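Local coordinates for mandelate racemase/muconate lactonizing protein (Paenibacillus sp., PDB 3V5C) that probably dehydrates galacturonate as a magnesium-binding lyase of the enolase superfamily, at residues 215-220 and 230-235; 70-75 and 89-94; 43-48 and 340-345. The protein carries 1 engineered substitution. All coordinates share one frame; numbering follows the deposited sequence. Where two conformers were deposited one is given.

Contact 1: residues 215-220 and 230-235; sequences NLTKEV and YWLEAA. Engineered in segment 230-235: Ala-234 (natural residue Glu).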
ATOM      1  N   ASN A 215     -12.300  17.829 -17.587  1.00 11.45           N
ATOM      2  CA  ASN A 215     -13.243  18.878 -17.208  1.00 12.73           C
ATOM      3  C   ASN A 215     -14.045  18.539 -15.945  1.00 13.54           C
ATOM      4  O   ASN A 215     -14.290  19.419 -15.125  1.00 12.98           O
ATOM      5  CB  ASN A 215     -14.148  19.291 -18.377  1.00 12.34           C
ATOM      6  CG  ASN A 215     -13.556  20.428 -19.194  1.00 12.33           C
ATOM      7  OD1 ASN A 215     -12.715  21.174 -18.707  1.00 14.55           O
ATOM      8  ND2 ASN A 215     -14.011  20.583 -20.431  1.00 13.16           N
ATOM      9  N   LEU A 216     -14.443  17.276 -15.768  1.00 12.10           N
ATOM     10  CA  LEU A 216     -15.065  16.884 -14.499  1.00 10.36           C
ATOM     11  C   LEU A 216     -14.105  17.145 -13.356  1.00 12.57           C
ATOM     12  O   LEU A 216     -14.502  17.615 -12.285  1.00 12.70           O
ATOM     13  CB  LEU A 216     -15.461  15.414 -14.494  1.00 13.96           C
ATOM     14  CG  LEU A 216     -16.788  15.091 -15.153  1.00 17.66           C
ATOM     15  CD1 LEU A 216     -16.906  13.585 -15.404  1.00 17.98           C
ATOM     16  CD2 LEU A 216     -17.960  15.606 -14.297  1.00 18.15           C
ATOM     17  N   THR A 217     -12.832  16.826 -13.589  1.00 11.95           N
ATOM     18  CA  THR A 217     -11.802  17.011 -12.581  1.00 12.25           C
ATOM     19  C   THR A 217     -11.682  18.469 -12.201  1.00 11.29           C
ATOM     20  O   THR A 217     -11.648  18.797 -11.019  1.00 12.24           O
ATOM     21  CB  THR A 217     -10.457  16.473 -13.083  1.00 10.66           C
ATOM     22  OG1 THR A 217     -10.607  15.068 -13.334  1.00 11.11           O
ATOM     23  CG2 THR A 217      -9.376  16.697 -12.028  1.00 14.62           C
ATOM     24  N   LYS A 218     -11.644  19.344 -13.202  1.00 11.69           N
ATOM     25  CA  LYS A 218     -11.545  20.768 -12.935  1.00 11.14           C
ATOM     26  C   LYS A 218     -12.789  21.284 -12.213  1.00 11.90           C
ATOM     27  O   LYS A 218     -12.686  22.181 -11.369  1.00 14.48           O
ATOM     28  CB  LYS A 218     -11.335  21.536 -14.245  1.00  9.46           C
ATOM     29  CG  LYS A 218      -9.954  21.298 -14.844  1.00 11.52           C
ATOM     30  CD  LYS A 218      -9.848  22.021 -16.189  1.00 11.27           C
ATOM     31  CE  LYS A 218      -8.432  21.917 -16.727  1.00 10.90           C
ATOM     32  NZ  LYS A 218      -8.329  22.568 -18.073  1.00 12.16           N
ATOM     33  N   GLU A 219     -13.951  20.725 -12.543  1.00 11.37           N
ATOM     34  CA  GLU A 219     -15.183  21.167 -11.888  1.00 15.54           C
ATOM     35  C   GLU A 219     -15.136  20.828 -10.409  1.00 15.49           C
ATOM     36  O   GLU A 219     -15.492  21.654  -9.560  1.00 14.87           O
ATOM     37  CB  GLU A 219     -16.412  20.539 -12.519  1.00 13.99           C
ATOM     38  CG  GLU A 219     -17.684  20.798 -11.758  1.00 20.30           C
ATOM     39  CD  GLU A 219     -18.920  20.578 -12.603  1.00 33.79           C
ATOM     40  OE1 GLU A 219     -18.824  20.661 -13.854  1.00 28.22           O
ATOM     41  OE2 GLU A 219     -19.991  20.321 -12.010  1.00 40.60           O
ATOM     42  N   VAL A 220     -14.689  19.615 -10.100  1.00 10.43           N
ATOM     43  CA  VAL A 220     -14.596  19.186  -8.714  1.00 11.07           C
ATOM     44  C   VAL A 220     -13.529  19.965  -7.933  1.00 14.41           C
ATOM     45  O   VAL A 220     -13.775  20.422  -6.806  1.00 14.07           O
ATOM     46  CB  VAL A 220     -14.311  17.701  -8.661  1.00  9.98           C
ATOM     47  CG1 VAL A 220     -13.945  17.279  -7.255  1.00 12.47           C
ATOM     48  CG2 VAL A 220     -15.514  16.922  -9.194  1.00 10.81           C
ATOM     49  N   TYR A 230      -4.861  17.469  -0.339  1.00 13.24           N
ATOM     50  CA  TYR A 230      -3.453  17.118  -0.390  1.00 12.99           C
ATOM     51  C   TYR A 230      -3.067  16.526  -1.740  1.00 11.57           C
ATOM     52  O   TYR A 230      -2.088  16.952  -2.344  1.00 13.67           O
ATOM     53  CB  TYR A 230      -3.098  16.166   0.751  1.00 14.21           C
ATOM     54  CG  TYR A 230      -1.614  15.916   0.870  1.00 14.33           C
ATOM     55  CD1 TYR A 230      -0.764  16.916   1.310  1.00 17.95           C
ATOM     56  CD2 TYR A 230      -1.067  14.695   0.532  1.00 13.58           C
ATOM     57  CE1 TYR A 230       0.594  16.703   1.403  1.00 16.82           C
ATOM     58  CE2 TYR A 230       0.289  14.471   0.625  1.00 13.74           C
ATOM     59  CZ  TYR A 230       1.110  15.483   1.062  1.00 15.47           C
ATOM     60  OH  TYR A 230       2.462  15.269   1.179  1.00 17.00           O
ATOM     61  N   TRP A 231      -3.797  15.503  -2.187  1.00 10.98           N
ATOM     62  CA  TRP A 231      -3.604  15.028  -3.554  1.00 11.88           C
ATOM     63  C   TRP A 231      -4.861  14.509  -4.230  1.00 10.79           C
ATOM     64  O   TRP A 231      -5.871  14.191  -3.570  1.00 11.61           O
ATOM     65  CB  TRP A 231      -2.473  13.998  -3.630  1.00 10.74           C
ATOM     66  CG  TRP A 231      -2.740  12.553  -3.236  1.00 10.49           C
ATOM     67  CD1 TRP A 231      -3.784  11.744  -3.615  1.00  9.92           C
ATOM     68  CD2 TRP A 231      -1.853  11.722  -2.478  1.00  9.76           C
ATOM     69  NE1 TRP A 231      -3.611  10.477  -3.101  1.00 13.32           N
ATOM     70  CE2 TRP A 231      -2.432  10.438  -2.406  1.00 10.81           C
ATOM     71  CE3 TRP A 231      -0.635  11.953  -1.826  1.00 12.58           C
ATOM     72  CZ2 TRP A 231      -1.839   9.379  -1.686  1.00 12.40           C
ATOM     73  CZ3 TRP A 231      -0.035  10.892  -1.124  1.00 13.15           C
ATOM     74  CH2 TRP A 231      -0.638   9.630  -1.071  1.00 13.60           C
ATOM     75  N   LEU A 232      -4.772  14.486  -5.554  1.00 10.46           N
ATOM     76  CA  LEU A 232      -5.772  13.928  -6.442  1.00  9.21           C
ATOM     77  C   LEU A 232      -5.201  12.696  -7.115  1.00 11.04           C
ATOM     78  O   LEU A 232      -4.232  12.787  -7.876  1.00 10.84           O
ATOM     79  CB  LEU A 232      -6.115  14.961  -7.515  1.00 13.46           C
ATOM     80  CG  LEU A 232      -6.902  14.469  -8.731  1.00 16.04           C
ATOM     81  CD1 LEU A 232      -8.310  14.116  -8.333  1.00 16.09           C
ATOM     82  CD2 LEU A 232      -6.916  15.528  -9.825  1.00 16.59           C
ATOM     83  N   GLU A 233      -5.821  11.556  -6.853  1.00 11.63           N
ATOM     84  CA  GLU A 233      -5.348  10.264  -7.330  1.00 10.00           C
ATOM     85  C   GLU A 233      -6.274   9.705  -8.404  1.00 10.77           C
ATOM     86  O   GLU A 233      -7.512   9.718  -8.266  1.00 10.95           O
ATOM     87  CB  GLU A 233      -5.249   9.317  -6.122  1.00 10.53           C
ATOM     88  CG  GLU A 233      -5.235   7.834  -6.381  1.00 12.00           C
ATOM     89  CD  GLU A 233      -4.847   7.064  -5.120  1.00 13.26           C
ATOM     90  OE1 GLU A 233      -4.520   7.722  -4.126  1.00 14.66           O
ATOM     91  OE2 GLU A 233      -4.860   5.822  -5.152  1.00 20.99           O
ATOM     92  N   ALA A 234      -5.668   9.222  -9.490  1.00  8.94           N
ATOM     93  CA  ALA A 234      -6.421   8.500 -10.506  1.00 10.65           C
ATOM     94  C   ALA A 234      -7.651   9.257 -10.997  1.00 11.98           C
ATOM     95  O   ALA A 234      -8.733   8.695 -11.071  1.00 12.33           O
ATOM     96  CB  ALA A 234      -6.802   7.116 -10.000  1.00 10.41           C
ATOM     97  N   ALA A 235      -7.483  10.532 -11.341  1.00 11.26           N
ATOM     98  CA  ALA A 235      -8.600  11.312 -11.870  1.00 10.85           C
ATOM     99  C   ALA A 235      -9.170  10.667 -13.131  1.00 14.04           C
ATOM    100  O   ALA A 235     -10.400  10.558 -13.310  1.00 11.03           O
ATOM    101  CB  ALA A 235      -8.160  12.744 -12.141  1.00  9.45           C
TER

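Contact 2: residues 70-75 and 89-94; sequences EDVIGR and EAYRLQ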
ATOM      1  N   GLU A  70       9.622 -26.089  -6.243  1.00 18.20           N
ATOM      2  CA  GLU A  70      10.407 -27.319  -6.251  1.00 21.88           C
ATOM      3  C   GLU A  70      11.807 -27.035  -6.789  1.00 22.02           C
ATOM      4  O   GLU A  70      12.797 -27.564  -6.284  1.00 22.61           O
ATOM      5  CB  GLU A  70       9.713 -28.377  -7.111  1.00 22.18           C
ATOM      6  CG  GLU A  70      10.340 -29.769  -7.044  1.00 26.66           C
ATOM      7  CD  GLU A  70      11.551 -29.915  -7.956  1.00 33.88           C
ATOM      8  OE1 GLU A  70      11.610 -29.209  -8.986  1.00 31.39           O
ATOM      9  OE2 GLU A  70      12.448 -30.732  -7.643  1.00 35.27           O
ATOM     10  N   ASP A  71      11.875 -26.164  -7.793  1.00 19.70           N
ATOM     11  CA  ASP A  71      13.136 -25.823  -8.439  1.00 22.92           C
ATOM     12  C   ASP A  71      14.034 -24.905  -7.602  1.00 25.66           C
ATOM     13  O   ASP A  71      15.203 -24.711  -7.924  1.00 27.92           O
ATOM     14  CB  ASP A  71      12.862 -25.176  -9.797  1.00 24.83           C
ATOM     15  CG  ASP A  71      14.066 -25.222 -10.706  1.00 37.90           C
ATOM     16  OD1 ASP A  71      14.614 -26.330 -10.898  1.00 39.03           O
ATOM     17  OD2 ASP A  71      14.474 -24.153 -11.209  1.00 35.14           O
ATOM     18  N   VAL A  72      13.488 -24.332  -6.536  1.00 17.32           N
ATOM     19  CA  VAL A  72      14.267 -23.461  -5.670  1.00 16.65           C
ATOM     20  C   VAL A  72      14.816 -24.195  -4.449  1.00 18.01           C
ATOM     21  O   VAL A  72      15.815 -23.770  -3.877  1.00 19.01           O
ATOM     22  CB  VAL A  72      13.427 -22.240  -5.233  1.00 14.96           C
ATOM     23  CG1 VAL A  72      14.239 -21.308  -4.356  1.00 16.08           C
ATOM     24  CG2 VAL A  72      12.931 -21.492  -6.463  1.00 17.34           C
ATOM     25  N   ILE A  73      14.173 -25.292  -4.051  1.00 12.81           N
ATOM     26  CA  ILE A  73      14.674 -26.082  -2.924  1.00 16.60           C
ATOM     27  C   ILE A  73      16.111 -26.500  -3.216  1.00 18.41           C
ATOM     28  O   ILE A  73      16.407 -26.947  -4.327  1.00 20.12           O
ATOM     29  CB  ILE A  73      13.823 -27.347  -2.669  1.00 16.93           C
ATOM     30  CG1 ILE A  73      12.353 -26.971  -2.436  1.00 17.69           C
ATOM     31  CG2 ILE A  73      14.420 -28.197  -1.517  1.00 17.25           C
ATOM     32  CD1 ILE A  73      12.117 -25.948  -1.336  1.00 17.19           C
ATOM     33  N   GLY A  74      16.994 -26.336  -2.236  1.00 14.81           N
ATOM     34  CA  GLY A  74      18.392 -26.714  -2.396  1.00 20.91           C
ATOM     35  C   GLY A  74      19.302 -25.585  -2.853  1.00 18.39           C
ATOM     36  O   GLY A  74      20.526 -25.680  -2.732  1.00 21.24           O
ATOM     37  N   ARG A  75      18.724 -24.515  -3.387  1.00 16.09           N
ATOM     38  CA  ARG A  75      19.524 -23.361  -3.776  1.00 16.72           C
ATOM     39  C   ARG A  75      20.092 -22.614  -2.567  1.00 16.81           C
ATOM     40  O   ARG A  75      19.468 -22.547  -1.506  1.00 16.71           O
ATOM     41  CB  ARG A  75      18.725 -22.422  -4.691  1.00 16.04           C
ATOM     42  CG  ARG A  75      18.346 -23.035  -6.045  1.00 19.34           C
ATOM     43  CD  ARG A  75      17.753 -21.988  -6.969  1.00 19.06           C
ATOM     44  NE  ARG A  75      17.100 -22.554  -8.154  1.00 22.27           N
ATOM     45  CZ  ARG A  75      17.547 -22.413  -9.398  1.00 31.50           C
ATOM     46  NH1 ARG A  75      18.663 -21.730  -9.633  1.00 32.04           N
ATOM     47  NH2 ARG A  75      16.879 -22.956 -10.410  1.00 31.93           N
ATOM     48  N   GLU A  89      15.249 -10.570  -9.769  1.00 18.72           N
ATOM     49  CA  GLU A  89      13.917 -10.394 -10.329  1.00 16.63           C
ATOM     50  C   GLU A  89      13.076 -11.668 -10.296  1.00 16.01           C
ATOM     51  O   GLU A  89      11.895 -11.643  -9.940  1.00 16.87           O
ATOM     52  CB  GLU A  89      14.052  -9.912 -11.781  1.00 18.78           C
ATOM     53  CG  GLU A  89      12.747  -9.739 -12.484  1.00 30.77           C
ATOM     54  CD  GLU A  89      12.042  -8.469 -12.069  1.00 32.02           C
ATOM     55  OE1 GLU A  89      12.687  -7.612 -11.414  1.00 26.05           O
ATOM     56  OE2 GLU A  89      10.845  -8.328 -12.405  1.00 43.19           O
ATOM     57  N   ALA A  90      13.692 -12.783 -10.659  1.00 15.16           N
ATOM     58  CA  ALA A  90      12.976 -14.054 -10.770  1.00 14.96           C
ATOM     59  C   ALA A  90      12.361 -14.548  -9.459  1.00 13.61           C
ATOM     60  O   ALA A  90      11.467 -15.395  -9.483  1.00 15.96           O
ATOM     61  CB  ALA A  90      13.896 -15.127 -11.356  1.00 23.85           C
ATOM     62  N   TYR A  91      12.823 -14.017  -8.331  1.00 14.71           N
ATOM     63  CA  TYR A  91      12.390 -14.514  -7.019  1.00 13.08           C
ATOM     64  C   TYR A  91      11.524 -13.532  -6.238  1.00 15.08           C
ATOM     65  O   TYR A  91      11.026 -13.856  -5.149  1.00 12.67           O
ATOM     66  CB  TYR A  91      13.598 -14.856  -6.136  1.00 13.64           C
ATOM     67  CG  TYR A  91      14.548 -15.872  -6.722  1.00 15.27           C
ATOM     68  CD1 TYR A  91      14.210 -17.221  -6.761  1.00 17.63           C
ATOM     69  CD2 TYR A  91      15.782 -15.491  -7.210  1.00 16.21           C
ATOM     70  CE1 TYR A  91      15.077 -18.162  -7.289  1.00 23.04           C
ATOM     71  CE2 TYR A  91      16.656 -16.426  -7.746  1.00 18.46           C
ATOM     72  CZ  TYR A  91      16.294 -17.760  -7.778  1.00 23.32           C
ATOM     73  OH  TYR A  91      17.155 -18.705  -8.309  1.00 22.61           O
ATOM     74  N   ARG A  92      11.363 -12.325  -6.770  1.00 12.53           N
ATOM     75  CA  ARG A  92      10.797 -11.232  -5.977  1.00 12.38           C
ATOM     76  C   ARG A  92       9.351 -11.452  -5.539  1.00 10.90           C
ATOM     77  O   ARG A  92       9.067 -11.473  -4.343  1.00 11.80           O
ATOM     78  CB  ARG A  92      10.919  -9.916  -6.738  1.00 11.92           C
ATOM     79  CG  ARG A  92      12.356  -9.463  -6.866  1.00 12.52           C
ATOM     80  CD  ARG A  92      12.496  -8.185  -7.670  1.00 12.44           C
ATOM     81  NE  ARG A  92      13.903  -7.812  -7.742  1.00 15.35           N
ATOM     82  CZ  ARG A  92      14.347  -6.640  -8.173  1.00 15.26           C
ATOM     83  NH1 ARG A  92      13.490  -5.714  -8.606  1.00 16.23           N
ATOM     84  NH2 ARG A  92      15.657  -6.397  -8.191  1.00 18.27           N
ATOM     85  N   LEU A  93       8.444 -11.614  -6.496  1.00 12.60           N
ATOM     86  CA  LEU A  93       7.024 -11.721  -6.160  1.00 10.37           C
ATOM     87  C   LEU A  93       6.744 -12.951  -5.288  1.00 11.60           C
ATOM     88  O   LEU A  93       5.876 -12.919  -4.407  1.00 11.30           O
ATOM     89  CB  LEU A  93       6.166 -11.775  -7.417  1.00 13.19           C
ATOM     90  CG  LEU A  93       6.348 -10.619  -8.404  1.00 13.41           C
ATOM     91  CD1 LEU A  93       5.527 -10.864  -9.665  1.00 15.42           C
ATOM     92  CD2 LEU A  93       6.013  -9.264  -7.731  1.00 14.63           C
ATOM     93  N   GLN A  94       7.488 -14.023  -5.537  1.00 12.52           N
ATOM     94  CA  GLN A  94       7.251 -15.298  -4.884  1.00 13.65           C
ATOM     95  C   GLN A  94       7.858 -15.351  -3.487  1.00 12.40           C
ATOM     96  O   GLN A  94       7.263 -15.913  -2.571  1.00 12.23           O
ATOM     97  CB  GLN A  94       7.866 -16.421  -5.718  1.00 13.45           C
ATOM     98  CG  GLN A  94       7.222 -16.624  -7.083  1.00 15.01           C
ATOM     99  CD  GLN A  94       7.773 -15.701  -8.165  1.00 16.38           C
ATOM    100  OE1 GLN A  94       8.705 -14.917  -7.939  1.00 14.72           O
ATOM    101  NE2 GLN A  94       7.186 -15.791  -9.355  1.00 20.54           N
TER

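Contact 3: residues 43-48 and 340-345; sequences CTVDIA and ITIEGM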
ATOM      1  N   CYS A  43     -11.462 -10.638   3.550  1.00 13.48           N
ATOM      2  CA  CYS A  43     -10.097 -10.345   3.104  1.00 14.24           C
ATOM      3  C   CYS A  43      -9.296 -11.626   3.102  1.00 13.67           C
ATOM      4  O   CYS A  43      -9.531 -12.508   3.929  1.00 14.52           O
ATOM      5  CB  CYS A  43      -9.404  -9.332   4.034  1.00 12.28           C
ATOM      6  SG  CYS A  43     -10.200  -7.732   4.125  1.00 15.77           S
ATOM      7  N   THR A  44      -8.349 -11.730   2.173  1.00 11.88           N
ATOM      8  CA  THR A  44      -7.407 -12.836   2.210  1.00 12.51           C
ATOM      9  C   THR A  44      -5.994 -12.342   2.011  1.00 10.39           C
ATOM     10  O   THR A  44      -5.773 -11.232   1.503  1.00 13.68           O
ATOM     11  CB  THR A  44      -7.701 -13.903   1.143  1.00 19.62           C
ATOM     12  OG1 THR A  44      -7.595 -13.323  -0.164  1.00 18.73           O
ATOM     13  CG2 THR A  44      -9.091 -14.470   1.332  1.00 19.09           C
ATOM     14  N   VAL A  45      -5.044 -13.169   2.440  1.00 10.94           N
ATOM     15  CA  VAL A  45      -3.622 -12.935   2.200  1.00 11.12           C
ATOM     16  C   VAL A  45      -2.953 -14.262   1.841  1.00 12.61           C
ATOM     17  O   VAL A  45      -2.952 -15.217   2.637  1.00 11.03           O
ATOM     18  CB  VAL A  45      -2.909 -12.358   3.433  1.00 11.73           C
ATOM     19  CG1 VAL A  45      -1.404 -12.178   3.148  1.00 11.87           C
ATOM     20  CG2 VAL A  45      -3.538 -11.024   3.858  1.00 13.86           C
ATOM     21  N   ASP A  46      -2.380 -14.334   0.644  1.00 12.24           N
ATOM     22  CA  ASP A  46      -1.576 -15.503   0.292  1.00 11.50           C
ATOM     23  C   ASP A  46      -0.191 -15.390   0.946  1.00 12.59           C
ATOM     24  O   ASP A  46       0.501 -14.363   0.829  1.00 11.77           O
ATOM     25  CB  ASP A  46      -1.430 -15.620  -1.224  1.00 13.46           C
ATOM     26  CG  ASP A  46      -2.714 -16.052  -1.921  1.00 16.63           C
ATOM     27  OD1 ASP A  46      -3.719 -16.356  -1.231  1.00 17.92           O
ATOM     28  OD2 ASP A  46      -2.696 -16.101  -3.177  1.00 18.77           O
ATOM     29  N   ILE A  47       0.203 -16.437   1.659  1.00 10.73           N
ATOM     30  CA  ILE A  47       1.420 -16.401   2.457  1.00 10.88           C
ATOM     31  C   ILE A  47       2.302 -17.591   2.110  1.00 12.59           C
ATOM     32  O   ILE A  47       1.800 -18.676   1.827  1.00 13.87           O
ATOM     33  CB  ILE A  47       1.057 -16.455   3.960  1.00 11.03           C
ATOM     34  CG1 ILE A  47       0.408 -15.136   4.399  1.00 14.26           C
ATOM     35  CG2 ILE A  47       2.270 -16.804   4.828  1.00 21.67           C
ATOM     36  CD1 ILE A  47       1.350 -13.971   4.421  1.00 15.52           C
ATOM     37  N   ALA A  48       3.609 -17.376   2.106  1.00 11.94           N
ATOM     38  CA  ALA A  48       4.545 -18.489   2.077  1.00 13.04           C
ATOM     39  C   ALA A  48       5.384 -18.489   3.344  1.00 13.68           C
ATOM     40  O   ALA A  48       5.699 -17.442   3.912  1.00 11.59           O
ATOM     41  CB  ALA A  48       5.450 -18.417   0.849  1.00 13.62           C
ATOM     42  N   ILE A 340      -7.772  -4.312   9.159  1.00 11.35           N
ATOM     43  CA  ILE A 340      -8.079  -5.696   8.827  1.00 12.76           C
ATOM     44  C   ILE A 340      -7.571  -6.646   9.885  1.00 11.30           C
ATOM     45  O   ILE A 340      -6.498  -6.449  10.448  1.00 13.33           O
ATOM     46  CB  ILE A 340      -7.435  -6.085   7.480  1.00 11.04           C
ATOM     47  CG1 ILE A 340      -8.030  -5.220   6.367  1.00 15.28           C
ATOM     48  CG2 ILE A 340      -7.684  -7.563   7.167  1.00 11.58           C
ATOM     49  CD1 ILE A 340      -7.232  -5.253   5.064  1.00 14.04           C
ATOM     50  N   THR A 341      -8.345  -7.696  10.141  1.00 11.67           N
ATOM     51  CA  THR A 341      -7.886  -8.741  11.042  1.00 11.72           C
ATOM     52  C   THR A 341      -7.821 -10.039  10.258  1.00 12.64           C
ATOM     53  O   THR A 341      -8.837 -10.559   9.822  1.00 12.84           O
ATOM     54  CB  THR A 341      -8.810  -8.883  12.278  1.00 15.00           C
ATOM     55  OG1 THR A 341      -8.702  -7.695  13.077  1.00 18.88           O
ATOM     56  CG2 THR A 341      -8.382 -10.077  13.118  1.00 17.53           C
ATOM     57  N   ILE A 342      -6.603 -10.533  10.046  1.00 10.33           N
ATOM     58  CA  ILE A 342      -6.420 -11.798   9.364  1.00  8.42           C
ATOM     59  C   ILE A 342      -6.171 -12.892  10.399  1.00 12.29           C
ATOM     60  O   ILE A 342      -5.295 -12.754  11.256  1.00 12.49           O
ATOM     61  CB  ILE A 342      -5.195 -11.723   8.402  1.00 11.11           C
ATOM     62  CG1 ILE A 342      -5.395 -10.635   7.335  1.00 10.23           C
ATOM     63  CG2 ILE A 342      -4.926 -13.080   7.750  1.00 11.97           C
ATOM     64  CD1 ILE A 342      -6.553 -10.868   6.376  1.00 12.48           C
ATOM     65  N   GLU A 343      -6.921 -13.983  10.310  0.53 12.69           N
ATOM     66  CA  GLU A 343      -6.754 -15.084  11.256  0.53 13.24           C
ATOM     67  C   GLU A 343      -5.369 -15.706  11.123  0.53 12.76           C
ATOM     68  O   GLU A 343      -4.941 -16.036  10.026  0.53 13.03           O
ATOM     69  CB  GLU A 343      -7.851 -16.135  11.058  0.53 15.81           C
ATOM     70  CG  GLU A 343      -9.231 -15.627  11.448  0.53 17.41           C
ATOM     71  CD  GLU A 343      -9.256 -15.087  12.863  0.53 18.58           C
ATOM     72  OE1 GLU A 343      -9.005 -15.879  13.797  0.53 21.81           O
ATOM     73  OE2 GLU A 343      -9.497 -13.873  13.038  0.53 16.21           O
ATOM     74  N   GLY A 344      -4.664 -15.843  12.242  1.00 12.13           N
ATOM     75  CA  GLY A 344      -3.321 -16.407  12.219  1.00 10.43           C
ATOM     76  C   GLY A 344      -2.198 -15.412  11.961  1.00 11.58           C
ATOM     77  O   GLY A 344      -1.034 -15.797  11.892  1.00 13.90           O
ATOM     78  N   MET A 345      -2.540 -14.147  11.777  1.00 12.67           N
ATOM     79  CA  MET A 345      -1.538 -13.136  11.460  1.00 12.89           C
ATOM     80  C   MET A 345      -1.564 -12.027  12.508  1.00 13.72           C
ATOM     81  O   MET A 345      -2.320 -11.056  12.391  1.00 13.76           O
ATOM     82  CB  MET A 345      -1.766 -12.587  10.043  1.00 10.79           C
ATOM     83  CG  MET A 345      -0.647 -11.636   9.549  1.00  9.90           C
ATOM     84  SD  MET A 345      -0.871 -11.159   7.815  1.00 13.91           S
ATOM     85  CE  MET A 345      -1.644  -9.560   7.992  1.00 15.37           C
TER

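Contact 1: residues 215-220 and 230-235
Thr-217 alone carries the helix side of this contact, and its two branches divide the work. The methyl CG2 meets a methyl of the strand, Leu-232 CD2, at 3.5 Å, while the hydroxyl branch faces the end of the other segment, with OG1 3.6 Å from Ala-235 CB. Ala-235 CB also touches Thr-217 CG2, at 4.1 Å, so CG2 rests against both methyls, which lie to the same side of it. All three residues are buried. The small threonine and alanine let the helix come close, the CA atoms of Thr-217 and Ala-235 being 6.6 Å apart, and leucine is long enough to reach across from the strand.

The torsions explain the division. At chi1 -61° Thr-217 OG1 stays beside its own backbone N, and CG2 swings anti to that N and reaches Leu-232. From there the hydroxyl is hydrogen-bonded to the carbonyl O of Asn-213, the residue just before helix 214-223, so a polar atom pressed against a methyl in the interior is still satisfied. Leu-232, with CG anti to its backbone N (chi1 166°), extends CD2 toward the helix, and its backbone is held in the sheet by Leu-258 and Ala-260.

On the far side of the strand, Trp-231 NE1 donates to Glu-233 OE1 at 3.1 Å, using the anti lone pair of that oxygen; Gln-283 also binds OE1, and Lys-168 forms a salt bridge with OE2. Ala-234, beyond the strand, is an engineered replacement of the natural Glu. Strand 204-207, helix 214-223 and strand 231-233 form one beta-alpha-beta unit, here with the outer helix resting on the strand that follows it, as in the TIM-barrel domain of the enolase superfamily.

Contact 2: residues 70-75 and 89-94
Tyr-91 presents two parts of its ring end to segment 70-75: an edge carbon to Val-72 and the phenolic oxygen to Arg-75. Val-72 CG2 lies near the plane of the ring, 4.0 Å from Tyr-91 CE1, so the methyl meets the edge and not a face, and the two side chains run past each other in opposite senses. Val-72 is buried, and a compact branched residue suits a place beside a ring.

Arg-75 crosses the tyrosine at about a right angle, its guanidinium plane turned 65° from the ring. Tyr-91 OH lies over one face of that guanidinium, 3.6 Å from Arg-75 NH1 and equally 3.6 Å from Arg-75 CD; the approach is van der Waals contact, not a hydrogen bond. What fixes the flat group is Asp-71, gripped side-on by two nitrogens. Arg-75 NE donates to the backbone Asp-71 O at 2.9 Å, and Arg-75 NH2 makes a salt bridge of 2.8 Å to Asp-71 OD2, met from above the carboxylate plane. With CG beside the backbone N (chi1 -65°) the extended chain runs alongside the turn, which sets NE and NH2 by Asp-71. With an alanine here, Asp-71 would probably lose its ion-pair mate and Tyr-91 OH the flat surface it rests against.

The type II turn from Val-72 to Arg-75 is closed by Arg-75 N to Val-72 O, with Gly-74 at backbone angles that call for glycine. Gly-74 and Arg-75 pair through their backbones with Val-14 of strand 14-30, while Val-72 packs on Ile-17 there; that antiparallel sheet is consistent with the N-terminal domain of the enolase superfamily. Tyr-91 touches Trp-68 of helix 66-70, so the contact sets the turn, edged by strand 14-30, against the chain at helix 92-107.

Contact 3: residues 43-48 and 340-345
Ile-342 puts its terminal methyl between two residues of strand 43-48: CD1 lies 3.9 Å from Val-45 CG2 and 4.0 Å from Cys-43 CB. It is the bump of this contact, and the hollow is the dip between Cys-43 and Val-45, two residues apart and both directed toward segment 340-345. With chi1 at -60° and chi2 at -64°, the branch bends so that CD1 enters this dip, while Ile-342 CG1 also rests on Val-45 CG2. The Val-45 and Ile-342 side chains cross nearly at right angles.

Ile-340 lies next to Ile-342 against the same side of Cys-43. The sulfur rests against the side of this isoleucine and touches both arms, Ile-340 CG2 and CD1 each being 4.0 Å from Cys-43 SG. Branched isoleucines and valine suit such interlocking, and a slim cysteine lets both isoleucines come close.

The strands cross at -54° with axes 7.8 Å apart and meet through side chains; both pair with strand 14-30 instead, consistent with an enolase-type N-terminal sheet meeting the barrel domain. The four residues are buried and make purely apolar contacts, which implies that fit and exclusion of water, rather than directed bonds, join these strands.

Overall arrangement
The three contacts are spread over one chain. Contact 3 ties strand 43-48 to a segment nearly 300 residues later, and contacts 1 and 2 both lie within the loop it closes, in series along the chain. Contacts 2 and 3 are neighbours, with centres about 22 Å apart and nearest atoms about 5 Å apart, both beside strand 14-30. Contact 1 lies on the opposite side of the chain's centre, about 34 Å from contact 3 and 42 Å from contact 2, centre to centre. It lies near the metal site: the Ala-235 side chain is about 9 Å from the bound magnesium, whose site includes Glu-238 and Asp-261.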